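Local atomic coordinates of endo-1,4-beta-mannanase (Eisenia fetida, PDB entry 5Y6T), a protein that probably hydrolyses internal beta-1,4-mannosidic linkages of mannans, as an endo-acting beta-mannanase of glycoside hydrolase family 5. Residues L226-E231 against N242-N247; I260-M265 against G319-W324; M265-W270 against S278-P283. All coordinates share one frame; numbering follows the deposited sequence.

Interaction 1: residues L226-E231 against N242-N247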
ATOM      1  N   LEU A 226      -0.271   5.046   0.629  1.00 19.74           N
ATOM      2  CA  LEU A 226       0.126   5.117  -0.769  1.00 16.94           C
ATOM      3  C   LEU A 226       1.609   4.733  -0.795  1.00 17.47           C
ATOM      4  O   LEU A 226       2.444   5.367  -0.156  1.00 19.19           O
ATOM      5  CB  LEU A 226      -0.102   6.601  -1.245  1.00 17.77           C
ATOM      6  CG  LEU A 226       0.158   6.867  -2.738  1.00 19.11           C
ATOM      7  CD1 LEU A 226       1.558   6.696  -3.259  1.00 21.23           C
ATOM      8  CD2 LEU A 226      -0.814   6.105  -3.601  1.00 21.65           C
ATOM      9  N   GLY A 227       1.948   3.631  -1.453  1.00 18.32           N
ATOM     10  CA  GLY A 227       3.258   3.046  -1.469  1.00 19.58           C
ATOM     11  C   GLY A 227       4.070   3.558  -2.660  1.00 21.21           C
ATOM     12  O   GLY A 227       3.883   3.096  -3.794  1.00 21.45           O
ATOM     13  N   SER A 228       5.036   4.457  -2.437  1.00 20.63           N
ATOM     14  CA  SER A 228       5.896   4.902  -3.530  1.00 19.42           C
ATOM     15  C   SER A 228       7.071   3.906  -3.762  1.00 19.22           C
ATOM     16  O   SER A 228       7.494   3.202  -2.843  1.00 19.14           O
ATOM     17  CB  SER A 228       6.525   6.326  -3.332  1.00 20.33           C
ATOM     18  OG  SER A 228       5.508   7.289  -3.497  1.00 20.80           O
ATOM     19  N   TRP A 229       7.575   3.889  -4.981  1.00 17.47           N
ATOM     20  CA  TRP A 229       8.586   2.911  -5.334  1.00 19.96           C
ATOM     21  C   TRP A 229       9.975   3.170  -4.725  1.00 19.70           C
ATOM     22  O   TRP A 229      10.800   2.272  -4.676  1.00 19.08           O
ATOM     23  CB  TRP A 229       8.671   2.804  -6.843  1.00 19.34           C
ATOM     24  CG  TRP A 229       9.903   3.405  -7.500  1.00 19.57           C
ATOM     25  CD1 TRP A 229      10.891   2.670  -8.138  1.00 18.64           C
ATOM     26  CD2 TRP A 229      10.243   4.797  -7.687  1.00 19.02           C
ATOM     27  NE1 TRP A 229      11.794   3.538  -8.694  1.00 20.51           N
ATOM     28  CE2 TRP A 229      11.419   4.836  -8.462  1.00 18.99           C
ATOM     29  CE3 TRP A 229       9.655   6.024  -7.325  1.00 20.25           C
ATOM     30  CZ2 TRP A 229      12.042   6.040  -8.813  1.00 20.92           C
ATOM     31  CZ3 TRP A 229      10.279   7.202  -7.666  1.00 19.30           C
ATOM     32  CH2 TRP A 229      11.467   7.211  -8.428  1.00 19.68           C
ATOM     33  N   SER A 230      10.192   4.363  -4.220  1.00 20.26           N
ATOM     34  CA  SER A 230      11.454   4.763  -3.545  1.00 18.20           C
ATOM     35  C   SER A 230      11.112   6.038  -2.726  1.00 19.25           C
ATOM     36  O   SER A 230       9.983   6.554  -2.806  1.00 21.61           O
ATOM     37  CB  SER A 230      12.513   5.052  -4.598  1.00 20.28           C
ATOM     38  OG  SER A 230      12.276   6.279  -5.216  1.00 19.32           O
ATOM     39  N   GLU A 231      12.062   6.470  -1.891  1.00 18.92           N
ATOM     40  CA  GLU A 231      11.922   7.660  -1.097  1.00 18.64           C
ATOM     41  C   GLU A 231      11.789   8.893  -1.973  1.00 20.28           C
ATOM     42  O   GLU A 231      11.382   9.935  -1.468  1.00 19.88           O
ATOM     43  CB  GLU A 231      13.126   7.838  -0.146  1.00 20.13           C
ATOM     44  CG  GLU A 231      14.461   8.130  -0.878  1.00 20.29           C
ATOM     45  CD  GLU A 231      15.248   6.877  -1.306  1.00 21.48           C
ATOM     46  OE1 GLU A 231      14.668   5.771  -1.418  1.00 21.86           O
ATOM     47  OE2 GLU A 231      16.457   7.090  -1.625  1.00 22.82           O
ATOM     48  N   ASN A 242       8.030  15.323  -2.113  1.00 21.06           N
ATOM     49  CA  ASN A 242       6.898  14.543  -1.620  1.00 19.47           C
ATOM     50  C   ASN A 242       5.605  14.859  -2.374  1.00 21.03           C
ATOM     51  O   ASN A 242       4.991  15.930  -2.195  1.00 20.95           O
ATOM     52  CB  ASN A 242       6.724  14.721  -0.108  1.00 20.22           C
ATOM     53  CG  ASN A 242       5.707  13.762   0.475  1.00 21.75           C
ATOM     54  OD1 ASN A 242       4.946  13.118  -0.217  1.00 21.31           O
ATOM     55  ND2 ASN A 242       5.715  13.653   1.782  1.00 22.92           N
ATOM     56  N   TYR A 243       5.237  13.958  -3.267  1.00 19.48           N
ATOM     57  CA  TYR A 243       4.129  14.168  -4.177  1.00 19.60           C
ATOM     58  C   TYR A 243       2.798  13.834  -3.568  1.00 19.76           C
ATOM     59  O   TYR A 243       1.778  14.101  -4.164  1.00 20.39           O
ATOM     60  CB  TYR A 243       4.355  13.368  -5.443  1.00 20.14           C
ATOM     61  CG  TYR A 243       5.463  13.899  -6.208  1.00 20.59           C
ATOM     62  CD1 TYR A 243       5.301  15.004  -7.061  1.00 22.61           C
ATOM     63  CD2 TYR A 243       6.725  13.304  -6.139  1.00 20.14           C
ATOM     64  CE1 TYR A 243       6.371  15.504  -7.737  1.00 20.79           C
ATOM     65  CE2 TYR A 243       7.831  13.820  -6.837  1.00 21.36           C
ATOM     66  CZ  TYR A 243       7.629  14.928  -7.663  1.00 20.86           C
ATOM     67  OH  TYR A 243       8.708  15.447  -8.359  1.00 21.52           O
ATOM     68  N   TYR A 244       2.775  13.333  -2.331  1.00 18.42           N
ATOM     69  CA  TYR A 244       1.510  12.807  -1.785  1.00 18.34           C
ATOM     70  C   TYR A 244       1.155  13.478  -0.454  1.00 19.80           C
ATOM     71  O   TYR A 244       0.371  12.963   0.331  1.00 18.95           O
ATOM     72  CB  TYR A 244       1.580  11.250  -1.639  1.00 19.86           C
ATOM     73  CG  TYR A 244       2.029  10.623  -2.930  1.00 20.21           C
ATOM     74  CD1 TYR A 244       1.175  10.491  -3.968  1.00 22.02           C
ATOM     75  CD2 TYR A 244       3.374  10.335  -3.154  1.00 19.11           C
ATOM     76  CE1 TYR A 244       1.590  10.023  -5.205  1.00 23.43           C
ATOM     77  CE2 TYR A 244       3.778   9.806  -4.361  1.00 19.92           C
ATOM     78  CZ  TYR A 244       2.888   9.647  -5.390  1.00 22.97           C
ATOM     79  OH  TYR A 244       3.344   9.145  -6.630  1.00 21.73           O
ATOM     80  N   THR A 245       1.700  14.674  -0.267  1.00 20.58           N
ATOM     81  CA  THR A 245       1.278  15.532   0.826  1.00 19.46           C
ATOM     82  C   THR A 245      -0.157  15.940   0.654  1.00 19.41           C
ATOM     83  O   THR A 245      -0.696  15.918  -0.439  1.00 20.17           O
ATOM     84  CB  THR A 245       2.124  16.803   0.894  1.00 21.95           C
ATOM     85  OG1 THR A 245       1.929  17.539  -0.310  1.00 19.88           O
ATOM     86  CG2 THR A 245       3.625  16.457   1.065  1.00 21.52           C
ATOM     87  N   ASP A 246      -0.777  16.387   1.750  1.00 20.54           N
ATOM     88  CA  ASP A 246      -2.157  16.890   1.696  1.00 23.62           C
ATOM     89  C   ASP A 246      -2.258  17.999   0.681  1.00 21.56           C
ATOM     90  O   ASP A 246      -3.148  18.002  -0.152  1.00 19.16           O
ATOM     91  CB  ASP A 246      -2.611  17.437   3.042  1.00 23.88           C
ATOM     92  CG  ASP A 246      -2.645  16.405   4.133  1.00 26.43           C
ATOM     93  OD1 ASP A 246      -2.256  15.229   3.993  1.00 20.47           O
ATOM     94  OD2 ASP A 246      -3.142  16.757   5.196  1.00 26.43           O
ATOM     95  N   ASN A 247      -1.282  18.911   0.692  1.00 20.19           N
ATOM     96  CA  ASN A 247      -1.382  20.024  -0.207  0.50 21.42           C
ATOM     97  C   ASN A 247      -1.282  19.576  -1.676  1.00 21.49           C
ATOM     98  O   ASN A 247      -2.096  20.028  -2.452  1.00 22.55           O
ATOM     99  CB  ASN A 247      -0.311  21.070   0.069  0.50 21.10           C
ATOM    100  CG  ASN A 247      -0.434  22.243  -0.846  0.50 24.18           C
ATOM    101  OD1 ASN A 247      -1.307  23.100  -0.660  0.50 31.48           O
ATOM    102  ND2 ASN A 247       0.387  22.263  -1.882  0.50 26.40           N
TER
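The Tyr244 ring is sandwiched: CD1 of Leu226 sits over the centre of one face, and CB of the preceding Tyr243 lies 3.8 Å above the opposite face, shifted toward the rim. The contact belongs to a beta-alpha-beta unit of the (beta/alpha)8 barrel, in which strand 223-228 leads into a loop, then helix 246-253 and the neighbouring strand 262-266. Leu226 makes a CH-pi contact, its CD1 standing 3.7 Å from the Tyr244 ring centroid and only 5° off the ring normal, so the methyl carbon sits almost squarely over the ring centre. CG of Leu226 lies anti to its backbone N (chi1 -175°), which brings CD1 over the Tyr244 ring, and the two side chains cross at about a right angle. Two residues further on, Ser228 OG approaches the same ring obliquely, 3.2 Å from Tyr244 CE2. This hydroxyl is not bonded to the tyrosine; it hydrogen-bonds to Glu169, and Tyr244 OH reaches the same carboxylate oxygen, OE2. Glu169 OE2 thus bridges the two segments, bonded to Ser228 OG on one and Tyr244 OH on the other, beside the CH-pi contact. Ile208 of helix 201-218 touches both Leu226 and Tyr244, packing the contact against that helix. The loop is shaped locally by an Asx turn at Asn242, which helps to set the backbone from which the Tyr244 ring projects: Tyr244 N donates to Asn242 OD1 at 3.0 Å, with an N-H...O angle of 163°.

Interaction 2: residues I260-M265 against G319-W324; sequences IDFYQM and GYCGAW
Trp324, Phe262 and Cys321 supply most of the buried surface here, joining strand 262-266 to the strand 322-325 region across the interior of the barrel. The two strands are not paired with each other in the sheet, and their side chains meet in the space between them. CZ of Phe262 comes 4.3 Å from CH2 of Trp324; the indole carbon lies at the edge of the phenyl ring, near its plane, whereas the phenyl tip reaches the indole obliquely. Cys321 adds a sulfur-aromatic contact to the same phenyl: its SG is 4.7 Å from the Phe262 ring centroid and 28° off the ring normal, with Phe262 CD1 as the nearest ring atom at 4.3 Å. Gln264 joins from further along the strand. CG is anti to the backbone N (chi1 174°) and the chain stays extended beyond it, so the amide reaches the rim of the indole, where NE2 is 4.1 Å from Trp324 CZ3. Amide and indole planes stand 88° apart, and NE2 lies near the ring plane at its edge, a packing contact and not an amide-pi bond. The amide's polar partners lie elsewhere: OE1 accepts from His266 NE2, and NE2 donates to Glu163. Trp324 NE1 is bonded to Ser65 OG, and Phe114 meets the Trp324 ring. The barrel interior thus joins the two strands by aromatic edges, a sulfur-aromatic contact and an amide set at the indole rim, while the buried amide and indole N-H find their hydrogen bonds outside this pair of segments.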
ATOM      1  N   ILE A 260      -3.855  11.168   2.805  1.00 20.64           N
ATOM      2  CA  ILE A 260      -3.451   9.868   3.332  1.00 18.72           C
ATOM      3  C   ILE A 260      -3.018   9.999   4.799  1.00 19.69           C
ATOM      4  O   ILE A 260      -2.907  11.143   5.292  1.00 21.03           O
ATOM      5  CB  ILE A 260      -2.406   9.200   2.475  1.00 19.55           C
ATOM      6  CG1 ILE A 260      -1.069   9.892   2.554  1.00 20.07           C
ATOM      7  CG2 ILE A 260      -2.948   9.044   1.116  1.00 20.07           C
ATOM      8  CD1 ILE A 260       0.074   9.175   1.857  1.00 22.46           C
ATOM      9  N   ASP A 261      -2.860   8.888   5.507  1.00 19.49           N
ATOM     10  CA  ASP A 261      -2.589   8.904   6.902  1.00 19.26           C
ATOM     11  C   ASP A 261      -1.193   8.520   7.257  1.00 20.45           C
ATOM     12  O   ASP A 261      -0.708   9.000   8.300  1.00 21.62           O
ATOM     13  CB  ASP A 261      -3.542   7.963   7.630  1.00 21.58           C
ATOM     14  CG  ASP A 261      -4.970   8.413   7.471  1.00 26.97           C
ATOM     15  OD1 ASP A 261      -5.361   9.405   8.187  1.00 26.95           O
ATOM     16  OD2 ASP A 261      -5.665   7.891   6.569  1.00 24.16           O
ATOM     17  N   PHE A 262      -0.596   7.588   6.485  1.00 19.90           N
ATOM     18  CA  PHE A 262       0.841   7.297   6.611  1.00 18.63           C
ATOM     19  C   PHE A 262       1.508   7.151   5.252  1.00 19.62           C
ATOM     20  O   PHE A 262       0.928   6.638   4.277  1.00 18.45           O
ATOM     21  CB  PHE A 262       1.187   6.184   7.586  1.00 19.65           C
ATOM     22  CG  PHE A 262       0.704   4.779   7.220  1.00 20.15           C
ATOM     23  CD1 PHE A 262       1.452   3.962   6.398  1.00 21.38           C
ATOM     24  CD2 PHE A 262      -0.466   4.280   7.736  1.00 25.87           C
ATOM     25  CE1 PHE A 262       1.094   2.657   6.146  1.00 21.81           C
ATOM     26  CE2 PHE A 262      -0.863   2.979   7.451  1.00 27.86           C
ATOM     27  CZ  PHE A 262      -0.093   2.185   6.640  1.00 23.32           C
ATOM     28  N   TYR A 263       2.685   7.727   5.189  1.00 18.71           N
ATOM     29  CA  TYR A 263       3.590   7.590   4.028  1.00 17.84           C
ATOM     30  C   TYR A 263       4.122   6.110   4.011  1.00 17.51           C
ATOM     31  O   TYR A 263       4.058   5.361   5.012  1.00 18.72           O
ATOM     32  CB  TYR A 263       4.737   8.580   4.093  1.00 16.96           C
ATOM     33  CG  TYR A 263       4.263  10.000   4.023  1.00 17.20           C
ATOM     34  CD1 TYR A 263       3.628  10.502   2.883  1.00 19.90           C
ATOM     35  CD2 TYR A 263       4.431  10.858   5.069  1.00 19.48           C
ATOM     36  CE1 TYR A 263       3.181  11.794   2.823  1.00 19.36           C
ATOM     37  CE2 TYR A 263       3.974  12.186   5.008  1.00 19.13           C
ATOM     38  CZ  TYR A 263       3.321  12.641   3.865  1.00 18.04           C
ATOM     39  OH  TYR A 263       2.875  13.927   3.688  1.00 19.61           O
ATOM     40  N   GLN A 264       4.576   5.720   2.827  1.00 16.50           N
ATOM     41  CA  GLN A 264       5.031   4.354   2.642  1.00 18.75           C
ATOM     42  C   GLN A 264       6.084   4.357   1.526  1.00 19.38           C
ATOM     43  O   GLN A 264       5.758   4.663   0.395  1.00 21.48           O
ATOM     44  CB  GLN A 264       3.838   3.467   2.274  1.00 17.55           C
ATOM     45  CG  GLN A 264       4.237   2.049   1.919  1.00 18.63           C
ATOM     46  CD  GLN A 264       3.160   1.162   1.357  1.00 19.68           C
ATOM     47  OE1 GLN A 264       3.476   0.176   0.655  1.00 18.62           O
ATOM     48  NE2 GLN A 264       1.931   1.510   1.554  1.00 19.52           N
ATOM     49  N   MET A 265       7.320   4.064   1.863  1.00 18.72           N
ATOM     50  CA  MET A 265       8.388   4.019   0.913  1.00 17.95           C
ATOM     51  C   MET A 265       8.832   2.607   0.721  1.00 19.43           C
ATOM     52  O   MET A 265       9.096   1.902   1.673  1.00 23.64           O
ATOM     53  CB  MET A 265       9.588   4.789   1.503  1.00 18.74           C
ATOM     54  CG  MET A 265       9.281   6.266   1.651  1.00 17.47           C
ATOM     55  SD  MET A 265      10.720   7.010   2.356  1.00 20.72           S
ATOM     56  CE  MET A 265      10.347   8.735   2.302  1.00 20.49           C
ATOM     57  N   GLY A 319      12.663   4.542  13.516  1.00 21.57           N
ATOM     58  CA  GLY A 319      11.580   5.576  13.406  1.00 22.29           C
ATOM     59  C   GLY A 319      10.423   5.274  12.459  1.00 22.49           C
ATOM     60  O   GLY A 319       9.513   6.097  12.285  1.00 20.97           O
ATOM     61  N   TYR A 320      10.411   4.069  11.890  1.00 20.41           N
ATOM     62  CA  TYR A 320       9.337   3.670  10.949  1.00 18.89           C
ATOM     63  C   TYR A 320       8.175   3.013  11.688  1.00 20.35           C
ATOM     64  O   TYR A 320       8.314   2.522  12.805  1.00 18.99           O
ATOM     65  CB  TYR A 320       9.892   2.784   9.832  1.00 21.00           C
ATOM     66  CG  TYR A 320      10.979   3.460   9.041  1.00 19.43           C
ATOM     67  CD1 TYR A 320      12.305   3.456   9.477  1.00 18.17           C
ATOM     68  CD2 TYR A 320      10.685   4.259   7.957  1.00 17.31           C
ATOM     69  CE1 TYR A 320      13.310   4.145   8.813  1.00 18.95           C
ATOM     70  CE2 TYR A 320      11.652   4.935   7.296  1.00 18.66           C
ATOM     71  CZ  TYR A 320      12.972   4.899   7.706  1.00 19.12           C
ATOM     72  OH  TYR A 320      13.895   5.621   7.028  1.00 20.19           O
ATOM     73  N   CYS A 321       6.982   3.029  11.080  1.00 19.40           N
ATOM     74  CA  CYS A 321       5.814   2.460  11.675  1.00 20.61           C
ATOM     75  C   CYS A 321       5.434   1.070  11.124  1.00 20.89           C
ATOM     76  O   CYS A 321       4.425   0.509  11.486  1.00 22.23           O
ATOM     77  CB  CYS A 321       4.609   3.396  11.576  1.00 22.48           C
ATOM     78  SG  CYS A 321       3.923   3.617   9.906  1.00 22.57           S
ATOM     79  N   GLY A 322       6.256   0.546  10.243  1.00 21.21           N
ATOM     80  CA  GLY A 322       6.046  -0.788   9.728  1.00 20.29           C
ATOM     81  C   GLY A 322       7.148  -1.172   8.751  1.00 17.89           C
ATOM     82  O   GLY A 322       7.958  -0.339   8.301  1.00 19.95           O
ATOM     83  N   ALA A 323       7.134  -2.486   8.463  1.00 20.75           N
ATOM     84  CA  ALA A 323       8.003  -3.125   7.535  1.00 19.72           C
ATOM     85  C   ALA A 323       7.287  -4.336   6.908  1.00 20.28           C
ATOM     86  O   ALA A 323       6.880  -5.198   7.638  1.00 20.78           O
ATOM     87  CB  ALA A 323       9.246  -3.550   8.280  1.00 19.22           C
ATOM     88  N   TRP A 324       7.079  -4.289   5.586  1.00 20.55           N
ATOM     89  CA  TRP A 324       6.477  -5.371   4.862  1.00 19.09           C
ATOM     90  C   TRP A 324       7.422  -5.883   3.804  1.00 21.39           C
ATOM     91  O   TRP A 324       7.714  -5.189   2.874  1.00 19.74           O
ATOM     92  CB  TRP A 324       5.180  -4.988   4.213  1.00 19.05           C
ATOM     93  CG  TRP A 324       4.094  -4.601   5.202  1.00 18.86           C
ATOM     94  CD1 TRP A 324       3.798  -5.212   6.380  1.00 22.13           C
ATOM     95  CD2 TRP A 324       3.147  -3.542   5.049  1.00 17.77           C
ATOM     96  NE1 TRP A 324       2.745  -4.572   6.973  1.00 20.66           N
ATOM     97  CE2 TRP A 324       2.336  -3.540   6.167  1.00 20.45           C
ATOM     98  CE3 TRP A 324       2.934  -2.570   4.071  1.00 18.80           C
ATOM     99  CZ2 TRP A 324       1.289  -2.601   6.326  1.00 22.53           C
ATOM    100  CZ3 TRP A 324       1.920  -1.650   4.218  1.00 21.25           C
ATOM    101  CH2 TRP A 324       1.084  -1.687   5.322  1.00 20.19           C
TER

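Interaction 3: residues M265-W270 against S278-P283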
ATOM      1  N   MET A 265       7.320   4.064   1.863  1.00 18.72           N
ATOM      2  CA  MET A 265       8.388   4.019   0.913  1.00 17.95           C
ATOM      3  C   MET A 265       8.832   2.607   0.721  1.00 19.43           C
ATOM      4  O   MET A 265       9.096   1.902   1.673  1.00 23.64           O
ATOM      5  CB  MET A 265       9.588   4.789   1.503  1.00 18.74           C
ATOM      6  CG  MET A 265       9.281   6.266   1.651  1.00 17.47           C
ATOM      7  SD  MET A 265      10.720   7.010   2.356  1.00 20.72           S
ATOM      8  CE  MET A 265      10.347   8.735   2.302  1.00 20.49           C
ATOM      9  N   HIS A 266       8.892   2.169  -0.513  1.00 17.96           N
ATOM     10  CA  HIS A 266       9.523   0.894  -0.872  1.00 18.14           C
ATOM     11  C   HIS A 266      11.011   1.105  -1.153  1.00 18.99           C
ATOM     12  O   HIS A 266      11.437   2.245  -1.444  1.00 19.10           O
ATOM     13  CB  HIS A 266       8.896   0.378  -2.141  1.00 18.03           C
ATOM     14  CG  HIS A 266       7.420   0.173  -1.999  1.00 18.07           C
ATOM     15  ND1 HIS A 266       6.585  -0.079  -3.076  1.00 18.45           N
ATOM     16  CD2 HIS A 266       6.615   0.293  -0.919  1.00 18.34           C
ATOM     17  CE1 HIS A 266       5.351  -0.183  -2.635  1.00 17.29           C
ATOM     18  NE2 HIS A 266       5.340   0.036  -1.335  1.00 18.59           N
ATOM     19  N   THR A 267      11.829   0.073  -0.972  1.00 18.09           N
ATOM     20  CA  THR A 267      13.217   0.319  -1.268  1.00 18.30           C
ATOM     21  C   THR A 267      13.875  -0.964  -1.704  1.00 19.70           C
ATOM     22  O   THR A 267      13.758  -2.014  -1.024  1.00 20.16           O
ATOM     23  CB  THR A 267      13.997   0.998  -0.111  1.00 18.83           C
ATOM     24  OG1 THR A 267      15.358   1.370  -0.555  1.00 22.06           O
ATOM     25  CG2 THR A 267      14.064   0.049   1.148  1.00 21.89           C
ATOM     26  N   TYR A 268      14.558  -0.865  -2.827  1.00 19.75           N
ATOM     27  CA  TYR A 268      15.375  -1.950  -3.351  1.00 22.20           C
ATOM     28  C   TYR A 268      16.689  -1.417  -3.847  1.00 22.70           C
ATOM     29  O   TYR A 268      16.784  -0.244  -4.284  1.00 21.50           O
ATOM     30  CB  TYR A 268      14.679  -2.574  -4.529  1.00 21.28           C
ATOM     31  CG  TYR A 268      13.354  -3.235  -4.141  1.00 20.77           C
ATOM     32  CD1 TYR A 268      13.332  -4.547  -3.625  1.00 20.47           C
ATOM     33  CD2 TYR A 268      12.140  -2.566  -4.284  1.00 20.29           C
ATOM     34  CE1 TYR A 268      12.131  -5.185  -3.398  1.00 20.04           C
ATOM     35  CE2 TYR A 268      10.926  -3.173  -3.990  1.00 20.07           C
ATOM     36  CZ  TYR A 268      10.916  -4.485  -3.505  1.00 21.30           C
ATOM     37  OH  TYR A 268       9.727  -5.123  -3.262  1.00 20.23           O
ATOM     38  N   ALA A 269      17.689  -2.310  -3.831  1.00 23.21           N
ATOM     39  CA  ALA A 269      18.998  -1.932  -4.326  1.00 24.26           C
ATOM     40  C   ALA A 269      19.018  -1.978  -5.842  1.00 26.33           C
ATOM     41  O   ALA A 269      18.233  -2.670  -6.499  1.00 29.08           O
ATOM     42  CB  ALA A 269      20.088  -2.820  -3.712  1.00 25.13           C
ATOM     43  N   TRP A 270      19.845  -1.128  -6.419  1.00 26.68           N
ATOM     44  CA  TRP A 270      20.035  -1.146  -7.896  1.00 25.08           C
ATOM     45  C   TRP A 270      21.535  -1.380  -8.081  1.00 23.36           C
ATOM     46  O   TRP A 270      22.354  -0.746  -7.468  1.00 23.49           O
ATOM     47  CB  TRP A 270      19.674   0.197  -8.468  1.00 31.37           C
ATOM     48  CG  TRP A 270      19.901   0.295  -9.934  1.00 32.28           C
ATOM     49  CD1 TRP A 270      20.858   1.022 -10.584  1.00 34.95           C
ATOM     50  CD2 TRP A 270      19.137  -0.361 -10.926  1.00 41.82           C
ATOM     51  NE1 TRP A 270      20.704   0.847 -11.942  1.00 38.04           N
ATOM     52  CE2 TRP A 270      19.668   0.003 -12.178  1.00 38.92           C
ATOM     53  CE3 TRP A 270      18.035  -1.220 -10.881  1.00 48.38           C
ATOM     54  CZ2 TRP A 270      19.144  -0.461 -13.370  1.00 48.96           C
ATOM     55  CZ3 TRP A 270      17.508  -1.692 -12.079  1.00 54.42           C
ATOM     56  CH2 TRP A 270      18.059  -1.310 -13.302  1.00 54.08           C
ATOM     57  N   SER A 278      17.936   5.837   1.042  1.00 20.68           N
ATOM     58  CA  SER A 278      17.054   4.690   1.258  1.00 21.25           C
ATOM     59  C   SER A 278      16.560   4.668   2.687  1.00 19.97           C
ATOM     60  O   SER A 278      17.390   4.872   3.626  1.00 19.97           O
ATOM     61  CB  SER A 278      17.797   3.380   1.011  1.00 21.90           C
ATOM     62  OG  SER A 278      16.971   2.285   1.404  1.00 20.09           O
ATOM     63  N   PRO A 279      15.264   4.315   2.884  1.00 19.15           N
ATOM     64  CA  PRO A 279      14.797   4.208   4.249  1.00 18.67           C
ATOM     65  C   PRO A 279      15.411   3.095   5.047  1.00 19.18           C
ATOM     66  O   PRO A 279      15.302   3.119   6.304  1.00 20.04           O
ATOM     67  CB  PRO A 279      13.288   4.060   4.115  1.00 19.29           C
ATOM     68  CG  PRO A 279      13.074   3.426   2.753  1.00 20.52           C
ATOM     69  CD  PRO A 279      14.164   4.063   1.915  1.00 22.57           C
ATOM     70  N   LEU A 280      16.052   2.138   4.387  1.00 19.92           N
ATOM     71  CA  LEU A 280      16.846   1.174   5.152  1.00 21.28           C
ATOM     72  C   LEU A 280      18.255   1.655   5.540  1.00 22.14           C
ATOM     73  O   LEU A 280      18.917   1.005   6.360  1.00 22.90           O
ATOM     74  CB  LEU A 280      16.934  -0.121   4.385  1.00 20.06           C
ATOM     75  CG  LEU A 280      15.676  -0.981   4.352  1.00 19.48           C
ATOM     76  CD1 LEU A 280      15.850  -2.132   3.393  1.00 21.18           C
ATOM     77  CD2 LEU A 280      15.323  -1.527   5.743  1.00 20.64           C
ATOM     78  N   LEU A 281      18.619   2.864   5.111  1.00 22.33           N
ATOM     79  CA  LEU A 281      19.931   3.472   5.424  1.00 19.99           C
ATOM     80  C   LEU A 281      19.893   4.714   6.248  1.00 21.89           C
ATOM     81  O   LEU A 281      20.928   5.141   6.811  1.00 21.69           O
ATOM     82  CB  LEU A 281      20.700   3.748   4.131  1.00 24.13           C
ATOM     83  CG  LEU A 281      21.480   2.556   3.530  1.00 24.39           C
ATOM     84  CD1 LEU A 281      20.594   1.425   3.103  1.00 25.22           C
ATOM     85  CD2 LEU A 281      22.357   3.052   2.382  1.00 26.17           C
ATOM     86  N   VAL A 282      18.730   5.396   6.285  1.00 21.64           N
ATOM     87  CA  VAL A 282      18.571   6.626   7.046  1.00 21.34           C
ATOM     88  C   VAL A 282      17.427   6.437   8.017  1.00 21.77           C
ATOM     89  O   VAL A 282      16.481   5.661   7.736  1.00 21.07           O
ATOM     90  CB  VAL A 282      18.322   7.846   6.162  1.00 22.13           C
ATOM     91  CG1 VAL A 282      19.435   8.017   5.123  1.00 24.98           C
ATOM     92  CG2 VAL A 282      16.963   7.792   5.500  1.00 23.39           C
ATOM     93  N   PRO A 283      17.482   7.110   9.156  1.00 22.00           N
ATOM     94  CA  PRO A 283      16.345   7.125  10.085  1.00 20.11           C
ATOM     95  C   PRO A 283      15.194   7.948   9.556  1.00 19.85           C
ATOM     96  O   PRO A 283      15.397   8.910   8.820  1.00 19.55           O
ATOM     97  CB  PRO A 283      16.923   7.687  11.355  1.00 23.64           C
ATOM     98  CG  PRO A 283      18.064   8.525  10.908  1.00 28.46           C
ATOM     99  CD  PRO A 283      18.600   7.959   9.631  1.00 26.43           C
TER
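A chi1 of -173° places Thr267 OG1 anti to its own backbone N, and Ser278 has its OG in the corresponding position (chi1 172°); these two rotations bring the hydroxyls to 2.7 Å from each other, OG1 of Thr267 to OG of Ser278, a hydrogen bond in which either may be the donor. The threonine methyl, CG2, is left between its backbone N and carbonyl carbon and packs 3.6 Å from CD1 of Leu280. Pro279 packs alongside: its CD lies 3.7 Å from Thr267 CB, and its CG lies 3.9 Å from Met265 CB, so the pyrrolidine edge spans two strand-side residues. Ser278 OG has a second task, accepting from Leu280 N at 3.1 Å with an N-H...O angle of 149°, which makes an ST turn. In the same turn Ser278 O takes backbone bonds from both Leu281 N and Val282 N, so the loop is tied to this one residue by side chain and main chain alike. With an alanine in place of Ser278, Thr267 OG1 would probably lose this hydroxyl partner and Leu280 N its side-chain acceptor, leaving the turn held by its backbone bonds. Ile295 of strand 293-297 touches both Pro279 and Leu280, placing the loop over the next strand of the barrel. Seven residues separate the two segments, so the contact closes an excursion in the loop after the C-terminal end of strand 262-266, where loops of (beta/alpha)8 glycoside hydrolases commonly border the substrate cleft.

Interactions 2 and 3 both use strand 262-266 and share Met265; interaction 1 uses its parallel neighbour 223-228 in the same sheet, and Ser228 bonds by its backbone to Gln264 and His266. Interaction 1 ends along the chain before the others begin, and interaction 3 falls wholly within the chain span that interaction 2 bridges. The centres of interactions 1 and 2 are about 11 Å apart. Those of interactions 2 and 3 are about 12 Å apart, and those of interactions 1 and 3 about 14 Å. Tyr320 OH also bonds to Val282 O. Barrel-interior packing is thus joined to loops following two adjacent strands, at the C-terminal end where family 5 active sites usually lie.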